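Long-range contact in LPXTG family cell surface protein Fms2 (Enterococcus faecium DO, PDB 5FCE), which probably serves as a cell-wall-anchored adhesin, this chain being its ligand-binding region, which forms a flattened barrel: residues E2-I13 and I24-V32. Numbering follows the deposited sequence.
Sequences ENLSFTVKTDRI and IPVKPNKSV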
ATOM      1  N   GLU A   2      11.940   3.608  18.064  1.00 29.23           N
ATOM      2  CA  GLU A   2      10.562   3.896  17.663  1.00 25.12           C
ATOM      3  C   GLU A   2      10.143   3.099  16.419  1.00 25.68           C
ATOM      4  O   GLU A   2      10.912   2.987  15.463  1.00 26.48           O
ATOM      5  CB  GLU A   2      10.389   5.394  17.408  1.00 25.91           C
ATOM      6  CG  GLU A   2       9.128   5.950  17.999  1.00 27.41           C
ATOM      7  CD  GLU A   2       8.831   7.362  17.545  1.00 23.78           C
ATOM      8  OE1 GLU A   2       9.731   8.240  17.609  1.00 22.60           O
ATOM      9  OE2 GLU A   2       7.678   7.590  17.127  1.00 25.32           O
ATOM     10  N   ASN A   3       8.925   2.562  16.424  1.00 25.63           N
ATOM     11  CA  ASN A   3       8.446   1.756  15.296  1.00 26.28           C
ATOM     12  C   ASN A   3       8.299   2.565  14.007  1.00 23.17           C
ATOM     13  O   ASN A   3       7.749   3.663  14.018  1.00 23.15           O
ATOM     14  CB  ASN A   3       7.080   1.127  15.605  1.00 27.13           C
ATOM     15  CG  ASN A   3       7.143   0.047  16.668  1.00 29.78           C
ATOM     16  OD1 ASN A   3       8.189  -0.564  16.900  1.00 31.26           O
ATOM     17  ND2 ASN A   3       6.005  -0.206  17.312  1.00 31.81           N
ATOM     18  N   LEU A   4       8.776   2.004  12.898  1.00 23.29           N
ATOM     19  CA  LEU A   4       8.487   2.556  11.570  1.00 20.98           C
ATOM     20  C   LEU A   4       6.985   2.606  11.297  1.00 21.18           C
ATOM     21  O   LEU A   4       6.272   1.635  11.551  1.00 21.87           O
ATOM     22  CB  LEU A   4       9.149   1.690  10.498  1.00 20.79           C
ATOM     23  CG  LEU A   4       8.808   1.983   9.035  1.00 18.50           C
ATOM     24  CD1 LEU A   4       9.454   3.275   8.595  1.00 20.55           C
ATOM     25  CD2 LEU A   4       9.269   0.815   8.144  1.00 20.10           C
ATOM     26  N   SER A   5       6.512   3.740  10.782  1.00 19.48           N
ATOM     27  CA  SER A   5       5.153   3.849  10.249  1.00 19.26           C
ATOM     28  C   SER A   5       5.157   4.691   8.987  1.00 19.03           C
ATOM     29  O   SER A   5       6.104   5.443   8.722  1.00 17.88           O
ATOM     30  CB  SER A   5       4.191   4.450  11.270  1.00 20.26           C
ATOM     31  OG  SER A   5       4.627   5.730  11.666  1.00 22.47           O
ATOM     32  N   PHE A   6       4.084   4.571   8.209  1.00 17.63           N
ATOM     33  CA  PHE A   6       3.935   5.337   6.972  1.00 18.40           C
ATOM     34  C   PHE A   6       2.648   6.146   6.987  1.00 18.18           C
ATOM     35  O   PHE A   6       1.611   5.671   7.459  1.00 18.65           O
ATOM     36  CB  PHE A   6       3.904   4.399   5.750  1.00 15.96           C
ATOM     37  CG  PHE A   6       5.162   3.599   5.556  1.00 17.21           C
ATOM     38  CD1 PHE A   6       6.254   4.130   4.862  1.00 16.37           C
ATOM     39  CD2 PHE A   6       5.255   2.305   6.060  1.00 16.17           C
ATOM     40  CE1 PHE A   6       7.425   3.371   4.680  1.00 17.54           C
ATOM     41  CE2 PHE A   6       6.415   1.557   5.898  1.00 17.50           C
ATOM     42  CZ  PHE A   6       7.509   2.096   5.210  1.00 16.85           C
ATOM     43  N   THR A   7       2.709   7.365   6.464  1.00 17.81           N
ATOM     44  CA  THR A   7       1.496   8.135   6.221  1.00 18.51           C
ATOM     45  C   THR A   7       1.304   8.186   4.712  1.00 19.86           C
ATOM     46  O   THR A   7       2.261   7.998   3.960  1.00 18.77           O
ATOM     47  CB  THR A   7       1.612   9.553   6.814  1.00 20.77           C
ATOM     48  OG1 THR A   7       0.402  10.293   6.591  1.00 25.93           O
ATOM     49  CG2 THR A   7       2.728  10.276   6.156  1.00 19.27           C
ATOM     50  N   VAL A   8       0.073   8.420   4.264  1.00 19.55           N
ATOM     51  CA  VAL A   8      -0.216   8.491   2.838  1.00 19.88           C
ATOM     52  C   VAL A   8      -1.168   9.633   2.588  1.00 20.47           C
ATOM     53  O   VAL A   8      -2.177   9.751   3.287  1.00 18.79           O
ATOM     54  CB  VAL A   8      -0.884   7.192   2.323  1.00 18.40           C
ATOM     55  CG1 VAL A   8      -1.260   7.318   0.838  1.00 19.20           C
ATOM     56  CG2 VAL A   8       0.028   6.021   2.519  1.00 19.52           C
ATOM     57  N   LYS A   9      -0.849  10.476   1.609  1.00 20.37           N
ATOM     58  CA  LYS A   9      -1.822  11.439   1.108  1.00 21.17           C
ATOM     59  C   LYS A   9      -2.706  10.711   0.103  1.00 20.59           C
ATOM     60  O   LYS A   9      -2.308  10.483  -1.039  1.00 19.61           O
ATOM     61  CB  LYS A   9      -1.133  12.620   0.429  1.00 25.87           C
ATOM     62  CG  LYS A   9      -0.512  13.624   1.389  1.00 29.70           C
ATOM     63  CD  LYS A   9       0.041  14.819   0.613  1.00 32.99           C
ATOM     64  CE  LYS A   9       0.836  15.754   1.514  1.00 32.08           C
ATOM     65  NZ  LYS A   9       1.780  16.610   0.731  1.00 33.54           N
ATOM     66  N   THR A  10      -3.902  10.331   0.535  1.00 19.85           N
ATOM     67  CA  THR A  10      -4.724   9.392  -0.232  1.00 18.61           C
ATOM     68  C   THR A  10      -5.107   9.876  -1.635  1.00 18.96           C
ATOM     69  O   THR A  10      -5.271   9.051  -2.541  1.00 18.39           O
ATOM     70  CB  THR A  10      -5.982   8.959   0.550  1.00 18.75           C
ATOM     71  OG1 THR A  10      -6.834  10.089   0.775  1.00 19.92           O
ATOM     72  CG2 THR A  10      -5.595   8.353   1.895  1.00 20.30           C
ATOM     73  N   ASP A  11      -5.252  11.190  -1.832  1.00 21.42           N
ATOM     74  CA  ASP A  11      -5.632  11.670  -3.174  1.00 20.91           C
ATOM     75  C   ASP A  11      -4.504  11.584  -4.206  1.00 22.11           C
ATOM     76  O   ASP A  11      -4.739  11.738  -5.416  1.00 22.93           O
ATOM     77  CB  ASP A  11      -6.306  13.065  -3.181  1.00 24.14           C
ATOM     78  CG  ASP A  11      -5.589  14.097  -2.323  1.00 26.94           C
ATOM     79  OD1 ASP A  11      -4.476  13.846  -1.819  1.00 26.17           O
ATOM     80  OD2 ASP A  11      -6.168  15.198  -2.163  1.00 32.96           O
ATOM     81  N   ARG A  12      -3.291  11.324  -3.721  1.00 20.74           N
ATOM     82  CA  ARG A  12      -2.145  11.085  -4.589  1.00 20.91           C
ATOM     83  C   ARG A  12      -1.976   9.620  -4.976  1.00 18.27           C
ATOM     84  O   ARG A  12      -1.136   9.301  -5.806  1.00 20.35           O
ATOM     85  CB  ARG A  12      -0.866  11.614  -3.948  1.00 22.93           C
ATOM     86  CG  ARG A  12      -0.790  13.140  -3.937  1.00 26.98           C
ATOM     87  CD  ARG A  12       0.267  13.601  -2.952  1.00 30.48           C
ATOM     88  NE  ARG A  12       0.987  14.782  -3.423  1.00 34.53           N
ATOM     89  CZ  ARG A  12       2.024  15.326  -2.789  1.00 34.75           C
ATOM     90  NH1 ARG A  12       2.463  14.789  -1.659  1.00 36.05           N
ATOM     91  NH2 ARG A  12       2.628  16.401  -3.283  1.00 35.79           N
ATOM     92  N   ILE A  13      -2.780   8.737  -4.391  1.00 17.43           N
ATOM     93  CA  ILE A  13      -2.814   7.337  -4.840  1.00 17.10           C
ATOM     94  C   ILE A  13      -3.442   7.311  -6.231  1.00 18.03           C
ATOM     95  O   ILE A  13      -4.462   7.970  -6.464  1.00 17.30           O
ATOM     96  CB  ILE A  13      -3.621   6.445  -3.873  1.00 15.35           C
ATOM     97  CG1 ILE A  13      -2.870   6.306  -2.535  1.00 15.83           C
ATOM     98  CG2 ILE A  13      -3.902   5.058  -4.495  1.00 16.23           C
ATOM     99  CD1 ILE A  13      -3.676   5.631  -1.423  1.00 15.65           C
ATOM    100  N   ILE A  24       1.118   3.922  -4.889  1.00 16.45           N
ATOM    101  CA  ILE A  24       0.916   4.484  -3.554  1.00 18.50           C
ATOM    102  C   ILE A  24       2.173   5.157  -3.043  1.00 17.40           C
ATOM    103  O   ILE A  24       3.192   4.499  -2.812  1.00 18.29           O
ATOM    104  CB  ILE A  24       0.532   3.399  -2.531  1.00 17.90           C
ATOM    105  CG1 ILE A  24      -0.704   2.641  -3.001  1.00 16.98           C
ATOM    106  CG2 ILE A  24       0.259   4.020  -1.178  1.00 18.50           C
ATOM    107  CD1 ILE A  24      -0.996   1.366  -2.223  1.00 19.20           C
ATOM    108  N   PRO A  25       2.103   6.478  -2.840  1.00 18.19           N
ATOM    109  CA  PRO A  25       3.245   7.198  -2.280  1.00 19.19           C
ATOM    110  C   PRO A  25       3.184   7.147  -0.766  1.00 19.64           C
ATOM    111  O   PRO A  25       2.255   7.700  -0.166  1.00 21.66           O
ATOM    112  CB  PRO A  25       3.044   8.635  -2.785  1.00 21.76           C
ATOM    113  CG  PRO A  25       1.573   8.740  -3.143  1.00 20.58           C
ATOM    114  CD  PRO A  25       0.951   7.362  -3.091  1.00 18.76           C
ATOM    115  N   VAL A  26       4.143   6.465  -0.152  1.00 19.75           N
ATOM    116  CA  VAL A  26       4.178   6.399   1.302  1.00 18.80           C
ATOM    117  C   VAL A  26       5.281   7.290   1.856  1.00 18.09           C
ATOM    118  O   VAL A  26       6.328   7.470   1.233  1.00 19.48           O
ATOM    119  CB  VAL A  26       4.344   4.947   1.816  1.00 17.89           C
ATOM    120  CG1 VAL A  26       3.253   4.043   1.216  1.00 18.76           C
ATOM    121  CG2 VAL A  26       5.712   4.399   1.456  1.00 18.51           C
ATOM    122  N   LYS A  27       5.022   7.878   3.015  1.00 17.98           N
ATOM    123  CA  LYS A  27       6.028   8.698   3.697  1.00 18.49           C
ATOM    124  C   LYS A  27       6.396   8.058   5.032  1.00 17.26           C
ATOM    125  O   LYS A  27       5.574   7.977   5.948  1.00 17.83           O
ATOM    126  CB  LYS A  27       5.514  10.130   3.904  1.00 21.46           C
ATOM    127  CG  LYS A  27       6.542  11.071   4.533  1.00 20.42           C
ATOM    128  CD  LYS A  27       6.064  12.522   4.630  1.00 24.00           C
ATOM    129  CE  LYS A  27       5.035  12.722   5.737  1.00 23.72           C
ATOM    130  NZ  LYS A  27       5.069  14.082   6.382  1.00 21.77           N
ATOM    131  N   PRO A  28       7.641   7.577   5.150  1.00 18.38           N
ATOM    132  CA  PRO A  28       8.033   6.935   6.408  1.00 17.05           C
ATOM    133  C   PRO A  28       8.306   7.960   7.496  1.00 18.48           C
ATOM    134  O   PRO A  28       8.655   9.105   7.185  1.00 19.28           O
ATOM    135  CB  PRO A  28       9.331   6.212   6.055  1.00 17.06           C
ATOM    136  CG  PRO A  28       9.872   6.917   4.834  1.00 19.32           C
ATOM    137  CD  PRO A  28       8.723   7.610   4.147  1.00 18.13           C
ATOM    138  N   ASN A  29       8.175   7.549   8.753  1.00 18.53           N
ATOM    139  CA  ASN A  29       8.436   8.450   9.868  1.00 17.35           C
ATOM    140  C   ASN A  29       9.903   8.434  10.287  1.00 18.62           C
ATOM    141  O   ASN A  29      10.363   9.311  11.022  1.00 17.59           O
ATOM    142  CB  ASN A  29       7.538   8.125  11.070  1.00 16.85           C
ATOM    143  CG  ASN A  29       7.893   6.799  11.731  1.00 19.42           C
ATOM    144  OD1 ASN A  29       8.333   5.862  11.068  1.00 18.14           O
ATOM    145  ND2 ASN A  29       7.694   6.718  13.045  1.00 18.66           N
ATOM    146  N   LYS A  30      10.632   7.436   9.804  1.00 18.49           N
ATOM    147  CA  LYS A  30      12.036   7.281  10.149  1.00 21.12           C
ATOM    148  C   LYS A  30      12.755   6.647   8.979  1.00 19.68           C
ATOM    149  O   LYS A  30      12.114   6.121   8.067  1.00 20.70           O
ATOM    150  CB  LYS A  30      12.180   6.417  11.399  1.00 21.44           C
ATOM    151  CG  LYS A  30      11.639   5.017  11.232  1.00 21.62           C
ATOM    152  CD  LYS A  30      11.758   4.229  12.525  1.00 24.12           C
ATOM    153  CE  LYS A  30      13.215   4.100  12.955  1.00 26.61           C
ATOM    154  NZ  LYS A  30      13.429   2.902  13.817  1.00 28.41           N
ATOM    155  N   SER A  31      14.080   6.720   8.987  1.00 20.07           N
ATOM    156  CA  SER A  31      14.875   6.115   7.927  1.00 21.08           C
ATOM    157  C   SER A  31      15.178   4.662   8.284  1.00 22.02           C
ATOM    158  O   SER A  31      15.676   4.376   9.375  1.00 21.71           O
ATOM    159  CB  SER A  31      16.179   6.892   7.708  1.00 21.49           C
ATOM    160  OG  SER A  31      15.930   8.192   7.212  1.00 21.67           O
ATOM    161  N   VAL A  32      14.867   3.751   7.364  1.00 21.66           N
ATOM    162  CA  VAL A  32      15.060   2.316   7.565  1.00 21.02           C
ATOM    163  C   VAL A  32      15.494   1.696   6.251  1.00 21.33           C
ATOM    164  O   VAL A  32      14.892   1.957   5.213  1.00 20.69           O
ATOM    165  CB  VAL A  32      13.748   1.611   8.006  1.00 20.46           C
ATOM    166  CG1 VAL A  32      13.967   0.098   8.152  1.00 23.16           C
ATOM    167  CG2 VAL A  32      13.234   2.177   9.312  1.00 22.76           C
TER
HETATM  168  O   HOH W   1       1.807  10.516   0.383  1.00 25.07           O
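Thr7 and Lys27 form the antiparallel hydrogen-bonded pair: Thr7 N reaches Lys27 O at 3.0 Å, and Lys27 N returns to Thr7 O at 2.9 Å. At one end of 24-28, the carboxamide of Asn29 continues the pairing. Its CG lies between backbone N and carbonyl carbon (chi1 69°), which turns the amide onto the segment 2-13. There OD1 accepts Ser5 N at 2.8 Å from above the amide carbonyl plane, ND2 donates to Asn3 O, and backbone Asn29 N donates to Ser5 O. Further along, Lys30 passes its methylenes across Leu4 at an angle and brings NZ to Glu2 O, 3.0 Å away. At the other end a water bridges Lys9 N and Pro25 O.

Most apolar contacts involve the side bearing Phe6, Val26 and Pro28; Thr7 and Lys27 pair on the other face. The Phe6 ring meets Val26 and Pro28 obliquely, CD1 being 3.5 Å from Val26 CG2, and packs edge-to-face with Trp65. Leu4 CD1 touches Pro28 CB, while Val8 and Ile13 both approach Ile24 CG2, 4.1 Å from Ile13 CG1.

A two-residue strand is thus fastened to 21-28 with few backbone-to-backbone bonds, an asparagine side chain and a water standing in where regular pairing stops, while Phe6, with Leu4 and Ile13 of the flanking chain, is buried.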